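SusD homolog (Bacteroides ovatus, PDB 4F53) probably binds glycans, perhaps mucin O-glycans, as a SusD-family outer-membrane lipoprotein with a TPR-like helical fold. Local coordinates at residues Gly56-Tyr61 against Ala76-Ser81; Ile263-Thr268 against Lys456-Ala461; Gly308-Gln313 against Ala462-Gly467. All coordinates share one frame; numbering follows the deposited sequence.

Contact 1: Gly56-Tyr61 against Ala76-Ser81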
loop_
_atom_site.group_PDB
_atom_site.type_symbol
_atom_site.label_atom_id
_atom_site.label_comp_id
_atom_site.label_asym_id
_atom_site.label_seq_id
_atom_site.Cartn_x
_atom_site.Cartn_y
_atom_site.Cartn_z
ATOM N N GLY A 56 -6.979 -1.500 1.298
ATOM C CA GLY A 56 -7.600 -2.088 0.117
ATOM C C GLY A 56 -8.712 -1.224 -0.430
ATOM O O GLY A 56 -8.816 -1.046 -1.650
ATOM N N ALA A 57 -9.541 -0.666 0.481
ATOM C CA ALA A 57 -10.623 0.268 0.134
ATOM C C ALA A 57 -10.072 1.606 -0.409
ATOM O O ALA A 57 -10.475 2.064 -1.481
ATOM C CB ALA A 57 -11.493 0.544 1.366
ATOM N N PHE A 58 -9.174 2.233 0.367
ATOM C CA PHE A 58 -8.637 3.561 0.087
ATOM C C PHE A 58 -7.713 3.569 -1.139
ATOM O O PHE A 58 -7.661 4.589 -1.825
ATOM C CB PHE A 58 -7.935 4.150 1.331
ATOM C CG PHE A 58 -8.804 4.393 2.554
ATOM C CD1 PHE A 58 -10.180 4.559 2.435
ATOM C CD2 PHE A 58 -8.237 4.504 3.821
ATOM C CE1 PHE A 58 -10.981 4.806 3.572
ATOM C CE2 PHE A 58 -9.037 4.755 4.954
ATOM C CZ PHE A 58 -10.405 4.901 4.821
ATOM N N SER A 59 -7.039 2.445 -1.439
ATOM C CA SER A 59 -6.170 2.332 -2.626
ATOM C C SER A 59 -6.938 2.196 -3.953
ATOM O O SER A 59 -6.344 2.367 -5.016
ATOM C CB SER A 59 -5.255 1.122 -2.511
ATOM O OG SER A 59 -6.046 -0.047 -2.409
ATOM N N GLY A 60 -8.200 1.804 -3.877
ATOM C CA GLY A 60 -9.024 1.538 -5.043
ATOM C C GLY A 60 -8.951 0.103 -5.519
ATOM O O GLY A 60 -9.442 -0.200 -6.613
ATOM N N TYR A 61 -8.312 -0.797 -4.744
ATOM C CA TYR A 61 -8.146 -2.216 -5.158
ATOM C C TYR A 61 -9.287 -3.145 -4.715
ATOM O O TYR A 61 -9.607 -4.091 -5.425
ATOM C CB TYR A 61 -6.863 -2.826 -4.568
ATOM C CG TYR A 61 -5.534 -2.314 -5.089
ATOM C CD1 TYR A 61 -5.392 -1.899 -6.415
ATOM C CD2 TYR A 61 -4.386 -2.380 -4.303
ATOM C CE1 TYR A 61 -4.159 -1.478 -6.913
ATOM C CE2 TYR A 61 -3.158 -1.926 -4.780
ATOM C CZ TYR A 61 -3.047 -1.502 -6.094
ATOM O OH TYR A 61 -1.833 -1.093 -6.574
ATOM N N ALA A 76 -14.167 2.150 4.415
ATOM C CA ALA A 76 -14.576 2.499 3.058
ATOM C C ALA A 76 -15.674 3.551 3.026
ATOM O O ALA A 76 -15.613 4.446 2.187
ATOM C CB ALA A 76 -15.033 1.253 2.307
ATOM N N THR A 77 -16.670 3.454 3.930
ATOM C CA THR A 77 -17.786 4.405 3.961
ATOM C C THR A 77 -17.521 5.533 4.998
ATOM O O THR A 77 -18.388 6.353 5.245
ATOM C CB THR A 77 -19.124 3.652 4.165
ATOM O OG1 THR A 77 -19.030 2.804 5.312
ATOM C CG2 THR A 77 -19.501 2.828 2.950
ATOM N N TYR A 78 -16.303 5.597 5.544
ATOM C CA TYR A 78 -15.818 6.659 6.443
ATOM C C TYR A 78 -16.515 6.695 7.794
ATOM O O TYR A 78 -16.455 7.718 8.473
ATOM C CB TYR A 78 -15.892 8.058 5.765
ATOM C CG TYR A 78 -15.342 8.076 4.351
ATOM C CD1 TYR A 78 -14.052 7.627 4.075
ATOM C CD2 TYR A 78 -16.127 8.499 3.280
ATOM C CE1 TYR A 78 -13.547 7.622 2.772
ATOM C CE2 TYR A 78 -15.628 8.506 1.973
ATOM C CZ TYR A 78 -14.323 8.112 1.731
ATOM O OH TYR A 78 -13.816 8.183 0.458
ATOM N N ASN A 79 -17.086 5.573 8.226
ATOM C CA ASN A 79 -17.736 5.480 9.532
ATOM C C ASN A 79 -17.275 4.194 10.275
ATOM O O ASN A 79 -18.132 3.458 10.775
ATOM C CB ASN A 79 -19.293 5.533 9.376
ATOM C CG ASN A 79 -19.904 4.394 8.575
ATOM O OD1 ASN A 79 -19.237 3.704 7.801
ATOM N ND2 ASN A 79 -21.186 4.164 8.752
ATOM N N PRO A 80 -15.953 3.891 10.411
ATOM C CA PRO A 80 -15.569 2.669 11.155
ATOM C C PRO A 80 -15.885 2.818 12.636
ATOM O O PRO A 80 -15.971 3.936 13.126
ATOM C CB PRO A 80 -14.055 2.579 10.920
ATOM C CG PRO A 80 -13.638 4.006 10.733
ATOM C CD PRO A 80 -14.754 4.638 9.971
ATOM N N SER A 81 -16.053 1.710 13.349
ATOM C CA SER A 81 -16.340 1.759 14.788
ATOM C C SER A 81 -15.078 2.204 15.547
ATOM O O SER A 81 -13.989 2.198 14.966
ATOM C CB SER A 81 -16.794 0.388 15.272
ATOM O OG SER A 81 -15.739 -0.546 15.085
#
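Ala57 and Ala76 form one of the two side-chain pairs that join residues 56-61 to residues 76-81, and both pairs are apolar. Ala57 aims its methyl at the other segment: its CB lies 3.7 Å from Ala76 CB, and the two CA atoms, 5.4 Å apart, mark the nearest approach of the backbones. The second pair is aromatic. Phe58 and Tyr78 cross obliquely, meeting through one ring carbon each, with Phe58 CE1 3.9 Å from Tyr78 CE1. Phe58 has CG anti to its carbonyl carbon (chi1 -63°), which carries the ring from the last turn of the helix toward the 76-81 loop. The Tyr78 ring folds back over its own segment, with Ala76 O 3.8 Å above the plane, over the ring centre. Beyond the two segments, Trp446 meets the Phe58 ring at about 50° between planes, and Met460 touches Tyr78. Just past Phe58, Gly60 closes the helix in a Schellman motif, with a phi of 90° that suits glycine. The loop has its own brace, a 2.7 Å hydrogen bond from Thr77 OG1 to Asn79 OD1. No hydrogen bond crosses between the segments, and all four touching residues are buried, which suggests that, between these two segments, close apolar packing rather than polar pairing does the work.

Contact 2: Ile263-Thr268 against Lys456-Ala461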
loop_
_atom_site.group_PDB
_atom_site.type_symbol
_atom_site.label_atom_id
_atom_site.label_comp_id
_atom_site.label_asym_id
_atom_site.label_seq_id
_atom_site.Cartn_x
_atom_site.Cartn_y
_atom_site.Cartn_z
ATOM N N ILE A 263 -12.911 -7.932 -5.883
ATOM C CA ILE A 263 -12.084 -6.976 -6.649
ATOM C C ILE A 263 -12.934 -5.714 -6.862
ATOM O O ILE A 263 -14.152 -5.822 -7.062
ATOM C CB ILE A 263 -11.617 -7.618 -7.995
ATOM C CG1 ILE A 263 -10.739 -8.864 -7.755
ATOM C CG2 ILE A 263 -10.911 -6.608 -8.950
ATOM C CD1 ILE A 263 -9.421 -8.640 -6.974
ATOM N N SER A 264 -12.311 -4.539 -6.812
ATOM C CA SER A 264 -12.992 -3.261 -7.035
ATOM C C SER A 264 -13.390 -3.089 -8.490
ATOM O O SER A 264 -12.742 -3.617 -9.415
ATOM C CB SER A 264 -12.089 -2.097 -6.633
ATOM O OG SER A 264 -11.002 -1.967 -7.531
ATOM N N ALA A 265 -14.438 -2.305 -8.688
ATOM C CA ALA A 265 -14.938 -1.951 -10.009
ATOM C C ALA A 265 -13.871 -1.093 -10.764
ATOM O O ALA A 265 -13.730 -1.224 -11.978
ATOM C CB ALA A 265 -16.247 -1.193 -9.868
ATOM N N ASP A 266 -13.088 -0.266 -10.025
ATOM C CA ASP A 266 -12.028 0.578 -10.581
ATOM C C ASP A 266 -10.930 -0.250 -11.279
ATOM O O ASP A 266 -10.542 0.068 -12.396
ATOM C CB ASP A 266 -11.385 1.452 -9.470
ATOM C CG ASP A 266 -12.402 2.122 -8.564
ATOM O OD1 ASP A 266 -13.010 1.416 -7.726
ATOM O OD2 ASP A 266 -12.629 3.321 -8.729
ATOM N N LEU A 267 -10.446 -1.301 -10.621
ATOM C CA LEU A 267 -9.389 -2.156 -11.131
ATOM C C LEU A 267 -9.829 -2.884 -12.411
ATOM O O LEU A 267 -9.055 -2.910 -13.360
ATOM C CB LEU A 267 -8.946 -3.141 -10.031
ATOM C CG LEU A 267 -7.595 -3.851 -10.154
ATOM C CD1 LEU A 267 -6.424 -2.879 -10.321
ATOM C CD2 LEU A 267 -7.348 -4.703 -8.950
ATOM N N THR A 268 -11.074 -3.405 -12.481
ATOM C CA THR A 268 -11.533 -4.050 -13.705
ATOM C C THR A 268 -11.824 -2.987 -14.805
ATOM O O THR A 268 -11.628 -3.290 -15.977
ATOM C CB THR A 268 -12.706 -5.027 -13.464
ATOM O OG1 THR A 268 -13.817 -4.327 -12.917
ATOM C CG2 THR A 268 -12.312 -6.213 -12.545
ATOM N N LYS A 456 -7.060 8.049 -11.241
ATOM C CA LYS A 456 -8.386 8.605 -10.941
ATOM C C LYS A 456 -9.282 7.435 -10.483
ATOM O O LYS A 456 -9.256 6.372 -11.095
ATOM C CB LYS A 456 -8.996 9.348 -12.156
ATOM C CG LYS A 456 -8.151 10.495 -12.706
ATOM C CD LYS A 456 -7.767 11.574 -11.682
ATOM C CE LYS A 456 -8.916 12.402 -11.132
ATOM N NZ LYS A 456 -9.534 13.273 -12.167
ATOM N N LEU A 457 -9.947 7.585 -9.350
ATOM C CA LEU A 457 -10.826 6.564 -8.793
ATOM C C LEU A 457 -12.257 7.080 -8.712
ATOM O O LEU A 457 -12.492 8.296 -8.716
ATOM C CB LEU A 457 -10.359 6.152 -7.369
ATOM C CG LEU A 457 -8.975 5.500 -7.205
ATOM C CD1 LEU A 457 -8.626 5.389 -5.733
ATOM C CD2 LEU A 457 -8.926 4.139 -7.907
HETATM N N MSE A 458 -13.221 6.157 -8.646
HETATM C CA MSE A 458 -14.609 6.546 -8.449
HETATM C C MSE A 458 -14.793 6.964 -6.991
HETATM O O MSE A 458 -14.120 6.408 -6.117
HETATM C CB MSE A 458 -15.551 5.389 -8.803
HETATM C CG MSE A 458 -15.884 5.358 -10.272
HETATM SE SE MSE A 458 -16.989 3.848 -10.796
HETATM C CE MSE A 458 -15.671 2.430 -10.696
ATOM N N PRO A 459 -15.667 7.930 -6.662
ATOM C CA PRO A 459 -15.893 8.200 -5.242
ATOM C C PRO A 459 -16.642 7.019 -4.599
ATOM O O PRO A 459 -17.271 6.209 -5.310
ATOM C CB PRO A 459 -16.734 9.471 -5.270
ATOM C CG PRO A 459 -17.502 9.376 -6.545
ATOM C CD PRO A 459 -16.573 8.729 -7.523
HETATM N N MSE A 460 -16.583 6.915 -3.270
HETATM C CA MSE A 460 -17.323 5.892 -2.520
HETATM C C MSE A 460 -18.809 6.007 -2.804
HETATM O O MSE A 460 -19.311 7.118 -2.865
HETATM C CB MSE A 460 -17.039 6.004 -1.007
HETATM C CG MSE A 460 -15.577 5.781 -0.674
HETATM SE SE MSE A 460 -14.871 4.067 -1.241
HETATM C CE MSE A 460 -13.133 4.187 -0.267
ATOM N N ALA A 461 -19.509 4.866 -3.032
ATOM C CA ALA A 461 -20.946 4.847 -3.341
ATOM C C ALA A 461 -21.780 5.570 -2.250
ATOM O O ALA A 461 -22.717 6.301 -2.565
ATOM C CB ALA A 461 -21.429 3.419 -3.497
#
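One polar bond crosses between Asp266 and Met458. Met458 N donates to Asp266 OD2 at 2.9 Å with an N-H...O angle of 174°, the donor approaching OD2 almost head-on, in line with the C-O bond. The other carboxylate oxygen, OD1, forms a salt bridge with Arg307 NE, so the two oxygens of Asp266 serve two different chain segments. Replacing Asp266 by an alanine removes both oxygens and would probably leave the Met458 N-H and the Arg307 guanidinium without their carboxylate mate. Apolar packing lies beside the bond. Met458, a selenomethionine, bends at chi3 (-74°), bringing CE to 3.8 Å from Ala265 CB; the same methyl packs on the carboxylate, with Met458 CE 3.7 Å from Asp266 OD2. Leu457 crosses Asp266 at about a right angle, its CD2 4.0 Å from Asp266 CB. A third kind of interaction fixes the helix start: Ser264 OG accepts from Leu267 N at 3.2 Å with an angle of 161°, a capping bond, and also pairs with Gly60 O. The geometry is that of a helix N-terminus, with Ser264 as N-cap of helix 265-273 and Asp266 in its first turn, gripping the extended loop that follows helix 442-452 in the SusD/RagB fold.

Contact 3: Gly308-Gln313 against Ala462-Gly467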
loop_
_atom_site.group_PDB
_atom_site.type_symbol
_atom_site.label_atom_id
_atom_site.label_comp_id
_atom_site.label_asym_id
_atom_site.label_seq_id
_atom_site.Cartn_x
_atom_site.Cartn_y
_atom_site.Cartn_z
ATOM N N GLY A 308 -17.268 1.253 -1.331
ATOM C CA GLY A 308 -18.058 2.182 -0.543
ATOM C C GLY A 308 -19.556 1.959 -0.539
ATOM O O GLY A 308 -20.306 2.900 -0.273
ATOM N N ILE A 309 -20.012 0.732 -0.816
ATOM C CA ILE A 309 -21.446 0.402 -0.710
ATOM C C ILE A 309 -21.759 0.349 0.798
ATOM O O ILE A 309 -21.003 -0.263 1.551
ATOM C CB ILE A 309 -21.824 -0.912 -1.450
ATOM C CG1 ILE A 309 -21.584 -0.798 -2.979
ATOM C CG2 ILE A 309 -23.273 -1.328 -1.118
ATOM C CD1 ILE A 309 -21.599 -2.161 -3.740
ATOM N N LEU A 310 -22.798 1.051 1.244
ATOM C CA LEU A 310 -23.135 1.093 2.663
ATOM C C LEU A 310 -23.537 -0.281 3.133
ATOM O O LEU A 310 -24.238 -1.003 2.416
ATOM C CB LEU A 310 -24.274 2.107 2.946
ATOM C CG LEU A 310 -24.444 2.600 4.403
ATOM C CD1 LEU A 310 -23.407 3.691 4.765
ATOM C CD2 LEU A 310 -25.844 3.184 4.621
ATOM N N GLN A 311 -23.076 -0.648 4.338
ATOM C CA GLN A 311 -23.448 -1.899 4.990
ATOM C C GLN A 311 -24.969 -1.952 5.070
ATOM O O GLN A 311 -25.594 -0.971 5.490
ATOM C CB GLN A 311 -22.803 -1.986 6.385
ATOM C CG GLN A 311 -22.713 -3.401 6.933
ATOM C CD GLN A 311 -21.664 -4.276 6.284
ATOM O OE1 GLN A 311 -20.777 -3.822 5.557
ATOM N NE2 GLN A 311 -21.768 -5.580 6.518
ATOM N N GLY A 312 -25.538 -3.043 4.562
ATOM C CA GLY A 312 -26.978 -3.265 4.517
ATOM C C GLY A 312 -27.623 -2.849 3.209
ATOM O O GLY A 312 -28.831 -3.007 3.055
ATOM N N GLN A 313 -26.840 -2.316 2.251
ATOM C CA GLN A 313 -27.370 -1.812 0.975
ATOM C C GLN A 313 -26.726 -2.477 -0.235
ATOM O O GLN A 313 -26.554 -1.848 -1.278
ATOM C CB GLN A 313 -27.208 -0.287 0.899
ATOM C CG GLN A 313 -28.101 0.417 1.912
ATOM C CD GLN A 313 -28.008 1.913 1.891
ATOM O OE1 GLN A 313 -27.130 2.519 1.272
ATOM N NE2 GLN A 313 -28.920 2.551 2.597
ATOM N N ALA A 462 -21.395 5.374 -0.982
ATOM C CA ALA A 462 -21.994 5.972 0.195
ATOM C C ALA A 462 -20.908 6.611 1.067
ATOM O O ALA A 462 -20.005 5.935 1.552
ATOM C CB ALA A 462 -22.763 4.928 0.987
ATOM N N ASN A 463 -20.991 7.921 1.237
ATOM C CA ASN A 463 -20.102 8.671 2.101
ATOM C C ASN A 463 -20.850 8.874 3.424
ATOM O O ASN A 463 -21.764 9.688 3.484
ATOM C CB ASN A 463 -19.702 9.996 1.424
ATOM C CG ASN A 463 -18.753 10.860 2.202
ATOM O OD1 ASN A 463 -18.672 10.802 3.431
ATOM N ND2 ASN A 463 -18.068 11.745 1.500
ATOM N N ALA A 464 -20.522 8.066 4.450
ATOM C CA ALA A 464 -21.161 8.159 5.767
ATOM C C ALA A 464 -20.254 8.922 6.781
ATOM O O ALA A 464 -20.329 8.690 7.991
ATOM C CB ALA A 464 -21.514 6.767 6.284
ATOM N N SER A 465 -19.432 9.860 6.284
ATOM C CA SER A 465 -18.550 10.686 7.134
ATOM C C SER A 465 -19.279 11.868 7.778
ATOM O O SER A 465 -18.681 12.530 8.630
ATOM C CB SER A 465 -17.386 11.237 6.331
ATOM O OG SER A 465 -17.846 12.169 5.369
ATOM N N GLY A 466 -20.513 12.151 7.326
ATOM C CA GLY A 466 -21.317 13.276 7.797
ATOM C C GLY A 466 -20.898 14.625 7.236
ATOM O O GLY A 466 -21.367 15.657 7.707
ATOM N N GLY A 467 -20.005 14.623 6.239
ATOM C CA GLY A 467 -19.521 15.841 5.603
ATOM C C GLY A 467 -18.052 16.106 5.863
ATOM O O GLY A 467 -17.484 17.072 5.330
#
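The flat group at this contact is the carbonyl end of Gly308, which takes the N-H of Ala462. Ala462 N stands 2.8 Å from Gly308 O, with a bent N-H...O angle of 138°. Ala462 CB touches the same oxygen, at 3.4 Å. The second flat group, the Asn463 amide, takes no part across the contact and orders its own loop: OD1 accepts in its carbonyl plane from Ser465 N at 3.1 Å, an Asx turn, and from Ser465 OG as well, while ND2 is held by Asp471 and Val469. The Asn463 side chain also touches Tyr78. Apolar contacts flank the backbone bond. Leu310 CB rests 3.8 Å from Ala462 CB, and with CG anti to the backbone N (chi1 -161°) the branch reaches on to Ala464, where CD1 lies 3.9 Å from Ala464 CB. Leu310 also opens the type II beta turn that runs to Gln313, closed by a 2.9 Å bond from Gln313 N to Leu310 O. At Gly308 a CB would point toward the Ala462 backbone, and the positive phi favours glycine there. Arg74 bonds to Ile309 O and to Gln311 OE1, tying the first loop back to the chain near residues 76-81. One bent backbone bond and a few methyl contacts thus make the join; no polar side chain bridges the two segments, so it depends on backbone position and methyl packing.

Overall arrangement
Contacts 1 and 2 are buried, their centres about 13 and 16 Å from the centre of the chain, whereas contact 3, at about 23 Å, is only partly buried. Contacts 2 and 3 draw on consecutive pieces of one loop, between helices 442-452 and 482-487, while contact 1 lies alongside both. Direct bonds join them: Tyr61 O lies 3.1 Å from Ser264 N, and Thr77 O lies 2.8 Å from Ala464 N, both probable hydrogen bonds. The chemistry shifts with place, from purely apolar at a helix end, through a buried carboxylate at a helix start, to backbone pairing between loops nearer the surface.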